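PDB 3TPF: ornithine carbamoyltransferase, anabolic from Campylobacter jejuni subsp. jejuni, which probably catalyses the reversible transfer of the carbamoyl group from carbamoyl phosphate to L-ornithine, giving L-citrulline on the route to arginine. Local coordinates for residues B[7-12]-B[162-167]; B[17-22]-B[293-298]; B[170-175]-B[199-204]. One frame throughout, in Å; residues are numbered along the deposited sequence.

Contact 1: residues B[7-12]-B[162-167]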
loop_
_atom_site.group_PDB
_atom_site.type_symbol
_atom_site.label_atom_id
_atom_site.label_comp_id
_atom_site.label_asym_id
_atom_site.label_seq_id
_atom_site.Cartn_x
_atom_site.Cartn_y
_atom_site.Cartn_z
ATOM N N THR B 7 -1.696 21.602 14.966
ATOM C CA THR B 7 -2.158 21.618 16.352
ATOM C C THR B 7 -3.429 22.449 16.513
ATOM O O THR B 7 -3.612 23.460 15.849
ATOM C CB THR B 7 -1.110 22.210 17.319
ATOM O OG1 THR B 7 -1.717 22.367 18.613
ATOM C CG2 THR B 7 -0.626 23.540 16.814
ATOM N N LEU B 8 -4.272 22.075 17.447
ATOM C CA LEU B 8 -5.459 22.876 17.654
ATOM C C LEU B 8 -5.152 24.281 18.185
ATOM O O LEU B 8 -6.017 25.175 18.212
ATOM C CB LEU B 8 -6.402 22.140 18.588
ATOM C CG LEU B 8 -7.020 20.944 17.852
ATOM C CD1 LEU B 8 -7.719 19.948 18.742
ATOM C CD2 LEU B 8 -7.941 21.569 16.835
ATOM N N ARG B 9 -3.918 24.469 18.630
ATOM C CA ARG B 9 -3.496 25.776 19.141
ATOM C C ARG B 9 -3.739 26.856 18.138
ATOM O O ARG B 9 -3.955 27.978 18.500
ATOM C CB ARG B 9 -2.017 25.799 19.448
ATOM C CG ARG B 9 -1.676 25.214 20.797
ATOM C CD ARG B 9 -0.194 25.148 20.985
ATOM N NE ARG B 9 0.349 26.453 21.185
ATOM C CZ ARG B 9 1.528 26.681 21.751
ATOM N NH1 ARG B 9 2.294 25.674 22.171
ATOM N NH2 ARG B 9 1.949 27.936 21.907
ATOM N N ASP B 10 -3.652 26.516 16.865
ATOM C CA ASP B 10 -3.806 27.483 15.787
ATOM C C ASP B 10 -5.258 27.772 15.417
ATOM O O ASP B 10 -5.513 28.404 14.405
ATOM C CB ASP B 10 -3.046 27.005 14.537
ATOM C CG ASP B 10 -1.522 26.926 14.751
ATOM O OD1 ASP B 10 -0.940 27.748 15.523
ATOM O OD2 ASP B 10 -0.886 26.057 14.111
ATOM N N PHE B 11 -6.217 27.271 16.180
ATOM C CA PHE B 11 -7.635 27.455 15.830
ATOM C C PHE B 11 -8.503 28.049 16.933
ATOM O O PHE B 11 -8.123 28.045 18.115
ATOM C CB PHE B 11 -8.224 26.181 15.332
ATOM C CG PHE B 11 -7.527 25.674 14.124
ATOM C CD1 PHE B 11 -6.344 24.946 14.252
ATOM C CD2 PHE B 11 -8.003 25.992 12.860
ATOM C CE1 PHE B 11 -5.689 24.515 13.170
ATOM C CE2 PHE B 11 -7.324 25.570 11.742
ATOM C CZ PHE B 11 -6.173 24.835 11.916
ATOM N N SER B 12 -9.612 28.657 16.507
ATOM C CA SER B 12 -10.510 29.314 17.424
ATOM C C SER B 12 -11.538 28.330 17.921
ATOM O O SER B 12 -11.826 27.293 17.302
ATOM C CB SER B 12 -11.234 30.460 16.773
ATOM O OG SER B 12 -12.103 30.021 15.746
ATOM N N TRP B 162 -5.230 17.758 24.912
ATOM C CA TRP B 162 -6.441 17.986 25.773
ATOM C C TRP B 162 -6.343 19.281 26.563
ATOM O O TRP B 162 -7.317 20.013 26.711
ATOM C CB TRP B 162 -6.820 16.803 26.654
ATOM C CG TRP B 162 -7.974 16.019 26.008
ATOM C CD1 TRP B 162 -7.897 14.784 25.527
ATOM C CD2 TRP B 162 -9.310 16.482 25.692
ATOM N NE1 TRP B 162 -9.085 14.440 24.915
ATOM C CE2 TRP B 162 -9.964 15.457 25.031
ATOM C CE3 TRP B 162 -9.983 17.658 25.904
ATOM C CZ2 TRP B 162 -11.260 15.531 24.599
ATOM C CZ3 TRP B 162 -11.289 17.747 25.477
ATOM C CH2 TRP B 162 -11.908 16.686 24.806
ATOM N N LEU B 163 -5.149 19.569 27.011
ATOM C CA LEU B 163 -4.966 20.748 27.854
ATOM C C LEU B 163 -5.342 21.973 27.043
ATOM O O LEU B 163 -6.184 22.777 27.442
ATOM C CB LEU B 163 -3.523 20.862 28.395
ATOM C CG LEU B 163 -3.069 22.152 29.062
ATOM C CD1 LEU B 163 -4.043 22.499 30.181
ATOM C CD2 LEU B 163 -1.624 22.049 29.564
ATOM N N ILE B 164 -4.749 22.020 25.866
ATOM C CA ILE B 164 -4.947 23.083 24.881
ATOM C C ILE B 164 -6.369 23.254 24.449
ATOM O O ILE B 164 -6.873 24.365 24.390
ATOM C CB ILE B 164 -4.198 22.719 23.593
ATOM C CG1 ILE B 164 -2.743 23.092 23.767
ATOM C CG2 ILE B 164 -4.820 23.291 22.312
ATOM C CD1 ILE B 164 -1.879 22.400 22.722
ATOM N N THR B 165 -6.979 22.151 24.063
ATOM C CA THR B 165 -8.333 22.190 23.513
ATOM C C THR B 165 -9.319 22.617 24.602
ATOM O O THR B 165 -10.257 23.380 24.349
ATOM C CB THR B 165 -8.786 20.828 23.014
ATOM O OG1 THR B 165 -7.862 20.368 22.056
ATOM C CG2 THR B 165 -10.173 20.901 22.419
ATOM N N ALA B 166 -9.084 22.133 25.820
ATOM C CA ALA B 166 -9.895 22.520 26.982
ATOM C C ALA B 166 -9.841 24.040 27.137
ATOM O O ALA B 166 -10.839 24.740 27.320
ATOM C CB ALA B 166 -9.332 21.828 28.200
ATOM N N ALA B 167 -8.622 24.504 26.982
ATOM C CA ALA B 167 -8.266 25.887 27.170
ATOM C C ALA B 167 -8.988 26.767 26.157
ATOM O O ALA B 167 -9.457 27.908 26.510
ATOM C CB ALA B 167 -6.747 26.071 27.009
#

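Contact 2: residues B[17-22]-B[293-298]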
loop_
_atom_site.group_PDB
_atom_site.type_symbol
_atom_site.label_atom_id
_atom_site.label_comp_id
_atom_site.label_asym_id
_atom_site.label_seq_id
_atom_site.Cartn_x
_atom_site.Cartn_y
_atom_site.Cartn_z
ATOM N N LEU B 17 -15.316 23.983 17.021
ATOM C CA LEU B 17 -16.686 23.543 17.199
ATOM C C LEU B 17 -17.386 23.329 15.838
ATOM O O LEU B 17 -18.249 22.450 15.688
ATOM C CB LEU B 17 -17.531 24.500 18.081
ATOM C CG LEU B 17 -17.254 24.459 19.600
ATOM C CD1 LEU B 17 -18.114 25.484 20.308
ATOM C CD2 LEU B 17 -17.385 23.062 20.193
ATOM N N SER B 18 -16.991 24.082 14.838
ATOM C CA SER B 18 -17.666 23.938 13.577
ATOM C C SER B 18 -17.149 22.682 12.851
ATOM O O SER B 18 -17.852 22.138 12.019
ATOM C CB SER B 18 -17.493 25.182 12.721
ATOM O OG SER B 18 -16.380 24.926 11.895
ATOM N N LEU B 19 -15.924 22.277 13.142
ATOM C CA LEU B 19 -15.391 21.032 12.633
ATOM C C LEU B 19 -16.174 19.836 13.190
ATOM O O LEU B 19 -16.635 18.933 12.487
ATOM C CB LEU B 19 -13.926 20.872 12.998
ATOM C CG LEU B 19 -12.838 21.563 12.136
ATOM C CD1 LEU B 19 -11.440 21.278 12.667
ATOM C CD2 LEU B 19 -12.969 21.136 10.676
ATOM N N VAL B 20 -16.394 19.865 14.478
ATOM C CA VAL B 20 -17.245 18.874 15.100
ATOM C C VAL B 20 -18.666 18.881 14.495
ATOM O O VAL B 20 -19.240 17.829 14.242
ATOM C CB VAL B 20 -17.310 19.075 16.612
ATOM C CG1 VAL B 20 -18.500 18.294 17.111
ATOM C CG2 VAL B 20 -15.998 18.659 17.298
ATOM N N ASN B 21 -19.246 20.041 14.303
ATOM C CA ASN B 21 -20.624 20.048 13.801
ATOM C C ASN B 21 -20.696 19.535 12.402
ATOM O O ASN B 21 -21.680 18.950 11.965
ATOM C CB ASN B 21 -21.282 21.444 13.810
ATOM C CG ASN B 21 -21.547 21.958 15.207
ATOM O OD1 ASN B 21 -21.577 21.205 16.228
ATOM N ND2 ASN B 21 -21.797 23.259 15.269
ATOM N N HIS B 22 -19.636 19.796 11.660
ATOM C CA HIS B 22 -19.647 19.400 10.275
ATOM C C HIS B 22 -19.523 17.860 10.236
ATOM O O HIS B 22 -20.232 17.207 9.472
ATOM C CB HIS B 22 -18.504 20.067 9.515
ATOM C CG HIS B 22 -18.597 19.896 8.029
ATOM N ND1 HIS B 22 -19.779 19.585 7.405
ATOM C CD2 HIS B 22 -17.668 19.973 7.050
ATOM C CE1 HIS B 22 -19.584 19.460 6.108
ATOM N NE2 HIS B 22 -18.312 19.696 5.866
ATOM N N VAL B 293 -11.873 13.659 10.684
ATOM C CA VAL B 293 -10.921 13.854 9.581
ATOM C C VAL B 293 -11.652 14.341 8.282
ATOM O O VAL B 293 -11.201 15.272 7.608
ATOM C CB VAL B 293 -10.066 12.640 9.331
ATOM C CG1 VAL B 293 -9.289 12.806 8.009
ATOM C CG2 VAL B 293 -9.101 12.470 10.594
ATOM N N LYS B 294 -12.798 13.772 7.989
ATOM C CA LYS B 294 -13.601 14.311 6.862
ATOM C C LYS B 294 -13.831 15.796 6.921
ATOM O O LYS B 294 -13.514 16.545 5.985
ATOM C CB LYS B 294 -14.906 13.606 6.770
ATOM C CG LYS B 294 -14.814 12.276 6.047
ATOM C CD LYS B 294 -16.025 11.442 6.354
ATOM C CE LYS B 294 -16.688 10.795 5.102
ATOM N NZ LYS B 294 -18.018 10.223 5.411
ATOM N N ALA B 295 -14.310 16.252 8.067
ATOM C CA ALA B 295 -14.599 17.693 8.266
ATOM C C ALA B 295 -13.316 18.471 8.037
ATOM O O ALA B 295 -13.283 19.525 7.364
ATOM C CB ALA B 295 -15.145 17.983 9.669
ATOM N N LEU B 296 -12.267 17.980 8.654
ATOM C CA LEU B 296 -10.992 18.689 8.651
ATOM C C LEU B 296 -10.503 18.875 7.229
ATOM O O LEU B 296 -10.088 19.926 6.829
ATOM C CB LEU B 296 -9.948 17.838 9.444
ATOM C CG LEU B 296 -8.580 18.346 9.637
ATOM C CD1 LEU B 296 -8.576 19.744 10.216
ATOM C CD2 LEU B 296 -7.929 17.391 10.631
ATOM N N LEU B 297 -10.505 17.785 6.493
ATOM C CA LEU B 297 -10.107 17.844 5.101
ATOM C C LEU B 297 -11.058 18.805 4.310
ATOM O O LEU B 297 -10.521 19.628 3.531
ATOM C CB LEU B 297 -10.161 16.495 4.435
ATOM C CG LEU B 297 -9.238 15.375 4.828
ATOM C CD1 LEU B 297 -9.778 14.131 4.050
ATOM C CD2 LEU B 297 -7.760 15.677 4.588
ATOM N N CYS B 298 -12.368 18.809 4.534
ATOM C CA CYS B 298 -13.161 19.804 3.783
ATOM C C CYS B 298 -12.718 21.211 4.142
ATOM O O CYS B 298 -12.775 22.159 3.320
ATOM C CB CYS B 298 -14.696 19.652 3.962
ATOM S SG CYS B 298 -15.295 18.001 3.450
#

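Contact 3: residues B[170-175]-B[199-204]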
loop_
_atom_site.group_PDB
_atom_site.type_symbol
_atom_site.label_atom_id
_atom_site.label_comp_id
_atom_site.label_asym_id
_atom_site.label_seq_id
_atom_site.Cartn_x
_atom_site.Cartn_y
_atom_site.Cartn_z
ATOM N N GLY B 170 -13.150 26.385 26.565
ATOM C CA GLY B 170 -13.742 26.846 27.837
ATOM C C GLY B 170 -14.188 25.728 28.797
ATOM O O GLY B 170 -15.005 25.934 29.708
ATOM N N PHE B 171 -13.617 24.559 28.615
ATOM C CA PHE B 171 -13.986 23.392 29.384
ATOM C C PHE B 171 -13.398 23.478 30.757
ATOM O O PHE B 171 -12.515 24.288 31.043
ATOM C CB PHE B 171 -13.426 22.101 28.752
ATOM C CG PHE B 171 -14.195 21.593 27.573
ATOM C CD1 PHE B 171 -15.169 22.366 26.954
ATOM C CD2 PHE B 171 -13.908 20.335 27.060
ATOM C CE1 PHE B 171 -15.835 21.884 25.845
ATOM C CE2 PHE B 171 -14.601 19.847 25.983
ATOM C CZ PHE B 171 -15.570 20.618 25.375
ATOM N N GLU B 172 -13.929 22.620 31.613
ATOM C CA GLU B 172 -13.415 22.509 32.976
ATOM C C GLU B 172 -12.644 21.254 32.957
ATOM O O GLU B 172 -13.212 20.202 32.727
ATOM C CB GLU B 172 -14.540 22.423 33.978
ATOM C CG GLU B 172 -14.079 22.180 35.399
ATOM C CD GLU B 172 -15.220 22.241 36.424
ATOM O OE1 GLU B 172 -16.320 22.786 36.110
ATOM O OE2 GLU B 172 -14.974 21.756 37.544
ATOM N N ILE B 173 -11.337 21.358 33.109
ATOM C CA ILE B 173 -10.500 20.172 33.021
ATOM C C ILE B 173 -9.560 20.000 34.195
ATOM O O ILE B 173 -8.864 20.931 34.600
ATOM C CB ILE B 173 -9.694 20.145 31.724
ATOM C CG1 ILE B 173 -8.948 18.811 31.608
ATOM C CG2 ILE B 173 -8.746 21.309 31.667
ATOM C CD1 ILE B 173 -8.263 18.590 30.282
ATOM N N SER B 174 -9.559 18.785 34.733
ATOM C CA SER B 174 -8.577 18.367 35.767
ATOM C C SER B 174 -7.617 17.313 35.243
ATOM O O SER B 174 -8.038 16.288 34.735
ATOM C CB SER B 174 -9.259 17.800 36.980
ATOM O OG SER B 174 -9.801 18.865 37.725
ATOM N N ILE B 175 -6.329 17.606 35.349
ATOM C CA ILE B 175 -5.295 16.698 34.901
ATOM C C ILE B 175 -4.605 16.092 36.080
ATOM O O ILE B 175 -4.224 16.799 37.020
ATOM C CB ILE B 175 -4.234 17.387 34.034
ATOM C CG1 ILE B 175 -4.880 17.905 32.754
ATOM C CG2 ILE B 175 -3.089 16.428 33.715
ATOM C CD1 ILE B 175 -3.915 18.642 31.866
ATOM N N GLY B 199 -12.700 31.394 29.793
ATOM C CA GLY B 199 -13.182 30.947 31.107
ATOM C C GLY B 199 -12.956 29.500 31.472
ATOM O O GLY B 199 -13.704 28.932 32.242
ATOM N N ALA B 200 -11.946 28.873 30.893
ATOM C CA ALA B 200 -11.553 27.504 31.266
ATOM C C ALA B 200 -11.169 27.396 32.741
ATOM O O ALA B 200 -10.421 28.228 33.311
ATOM C CB ALA B 200 -10.416 27.014 30.430
ATOM N N LYS B 201 -11.710 26.358 33.357
ATOM C CA LYS B 201 -11.316 25.984 34.719
ATOM C C LYS B 201 -10.335 24.792 34.607
ATOM O O LYS B 201 -10.736 23.621 34.624
ATOM C CB LYS B 201 -12.548 25.670 35.577
ATOM C CG LYS B 201 -13.481 26.878 35.796
ATOM C CD LYS B 201 -14.906 26.502 36.279
ATOM C CE LYS B 201 -15.855 27.718 36.160
ATOM N NZ LYS B 201 -16.791 27.985 37.323
ATOM N N ILE B 202 -9.054 25.133 34.508
ATOM C CA ILE B 202 -7.956 24.171 34.397
ATOM C C ILE B 202 -7.243 23.970 35.713
ATOM O O ILE B 202 -6.919 24.907 36.386
ATOM C CB ILE B 202 -6.882 24.684 33.427
ATOM C CG1 ILE B 202 -7.517 24.966 32.071
ATOM C CG2 ILE B 202 -5.716 23.712 33.316
ATOM C CD1 ILE B 202 -6.580 25.511 31.053
ATOM N N SER B 203 -7.009 22.719 36.071
ATOM C CA SER B 203 -6.285 22.353 37.315
ATOM C C SER B 203 -5.375 21.147 37.064
ATOM O O SER B 203 -5.779 20.213 36.389
ATOM C CB SER B 203 -7.271 22.038 38.441
ATOM O OG SER B 203 -8.339 21.231 37.968
ATOM N N LEU B 204 -4.158 21.192 37.578
ATOM C CA LEU B 204 -3.190 20.089 37.425
ATOM C C LEU B 204 -2.728 19.602 38.782
ATOM O O LEU B 204 -2.395 20.393 39.658
ATOM C CB LEU B 204 -1.969 20.505 36.592
ATOM C CG LEU B 204 -0.621 19.783 36.835
ATOM C CD1 LEU B 204 -0.671 18.410 36.190
ATOM C CD2 LEU B 204 0.613 20.569 36.386
#

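Contact 1: residues B[7-12]-B[162-167]
Ile164 reaches from helix 157-169 to the short 3-10 turn at 8-10, where its CD1 lies 3.4 Å from Arg9 CG and 3.7 Å from Arg9 CD. The two side chains cross at about a right angle, and Ile164 CG2 also reaches Leu8 CB, 4.2 Å away. One helix position on, Leu8 leans a methyl over Thr165, CD1 being 3.3 Å from Thr165 OG1. That hydroxyl is already bonded to the carbonyl of Ser161 in the preceding turn of its own helix, which lets it sit against carbon. Thr7 touches Ile164 only lightly. Its OG1, anti to the backbone N (chi1 172°), accepts from Arg9 N at 3.0 Å in an ST turn that holds the loop ahead of helix 13-28.

This closely packed, buried patch gives way at Arg9 to a polar, partly exposed side. A bend at chi3 (72°) turns NE out of the line of the aliphatic stem, and the guanidinium goes on to a salt bridge with Glu186, a hydrogen bond to Tyr124 OH and a cation-pi contact with Phe190. Between 7-12 and 162-167 there is no hydrogen bond and the touching is mostly aliphatic, so the two fit by shape, while the directional bonds of Arg9 go to Glu186 and Tyr124, outside helix 157-169.

Contact 2: residues B[17-22]-B[293-298]
His22 turns the NE2 edge of its imidazole toward Cys298, whose CB lies near the ring plane, 4.1 Å from NE2. No atom of 293-298 stacks squarely over a face of the ring: Ala295 CA comes up obliquely, 4.0 Å from His22 CD2, and the sulfur of Cys298 is also oblique, with SG 5.2 Å from the ring centroid and thus only a loose sulfur-aromatic neighbour. The ring gets there because CG stands anti to the backbone N (chi1 -170°), which carries it off helix 13-28 toward the other helix. On its other nitrogen, ND1 is hydrogen-bonded to Glu25 OE2 one turn further on. That bond limits rotation of the imidazole, and the carboxylate would be expected to favour a proton on ND1.

Ala295 is the pivot of the crossing. Its small side chain lets the backbones come close: CB sits 3.3 Å from Leu19 O and 4.0 Å from His22 CB, and the segment axes approach to 8.3 Å. Beside Ala295, Leu19 puts CD2 3.7 Å from Leu296 CA, and its CD1 meets Leu296 CD1 at 4.1 Å, the two leucines crossing at an oblique angle. Leu296 in turn touches Thr127, a predicted carbamoyl-phosphate residue on helix 126-138, and Leu19 touches Leu130 of the same helix.

The two short axes make an angle of 119°. Helix 279-302, the last of the chain, here lies against its first helix, 13-28, as well as against Phe54 and Ala57 of helix 48-60. Such a return of the C-terminal helix to the carbamoyl-phosphate domain is a hallmark of the transcarbamoylase fold.

Contact 3: residues B[170-175]-B[199-204]
Strands 172-175 and 201-204 run parallel, only 4° apart, with Glu172 beside Lys201 and Ile175 beside Leu204, as neighbouring strands of a beta-alpha-beta crossover through helix 185-198 in the Rossmann-like ornithine-binding domain. The backbone ladder begins with Lys201 N to Phe171 O (3.2 Å), continues through Ile173 N to Lys201 O (2.8 Å) and Ser203 N to Ile173 O (3.0 Å), and finishes at Ile175 N to Ser203 O. The first two bonds are the more bent; the last is nearly straight, 172° at the hydrogen. Gly170 and Gly199, both at positive phi, take the chain out of the preceding helices and into the strands.

On one face the apolar side chains meet in pairs. Ile173 and Ile202 lie side by side, CG2 to CG1 at 3.9 Å, while Ile175 CG2 touches Leu204 CD1 at 4.0 Å. Helices 157-169 and 185-198 pack on this face, Ala166 against Ile173 and Trp188 against both Ile202 and Leu204.

The other face is polar. Glu172 and Lys201 pack through their stems, CG to CB, leaving OE1 and NZ 5.4 Å apart, too far for a salt bridge. Further along, Ser203 OG, set between its own N and carbonyl carbon (chi1 44°), accepts from Ser174 OG at 2.8 Å and makes a weak bond to Ile173 O.

In the fold
Contact 1 brings the 7-12 loop to helix 157-169 of the ornithine-binding half; contact 2, its centre 15 Å from that of contact 1, packs the first helix against the last, on the carbamoyl-phosphate side. Contact 3 is internal to the ornithine-binding half, its centre 24 Å from that of contact 2. Helix 157-169 joins contacts 1 and 3: Leu163 packs on Ile202, and Phe171 N probably hydrogen-bonds to Ala166 O (3.1 Å). Contacts 1 and 2 share helix 126-138 as a neighbour, the side chains of Leu8 and Leu296 lying about 4 Å from those of predicted carbamoyl-phosphate residues Pro126 and Thr127, respectively. Contact 3 is more remote, the Ile175 side chain about 11 Å from that of predicted ornithine-binding Asp221.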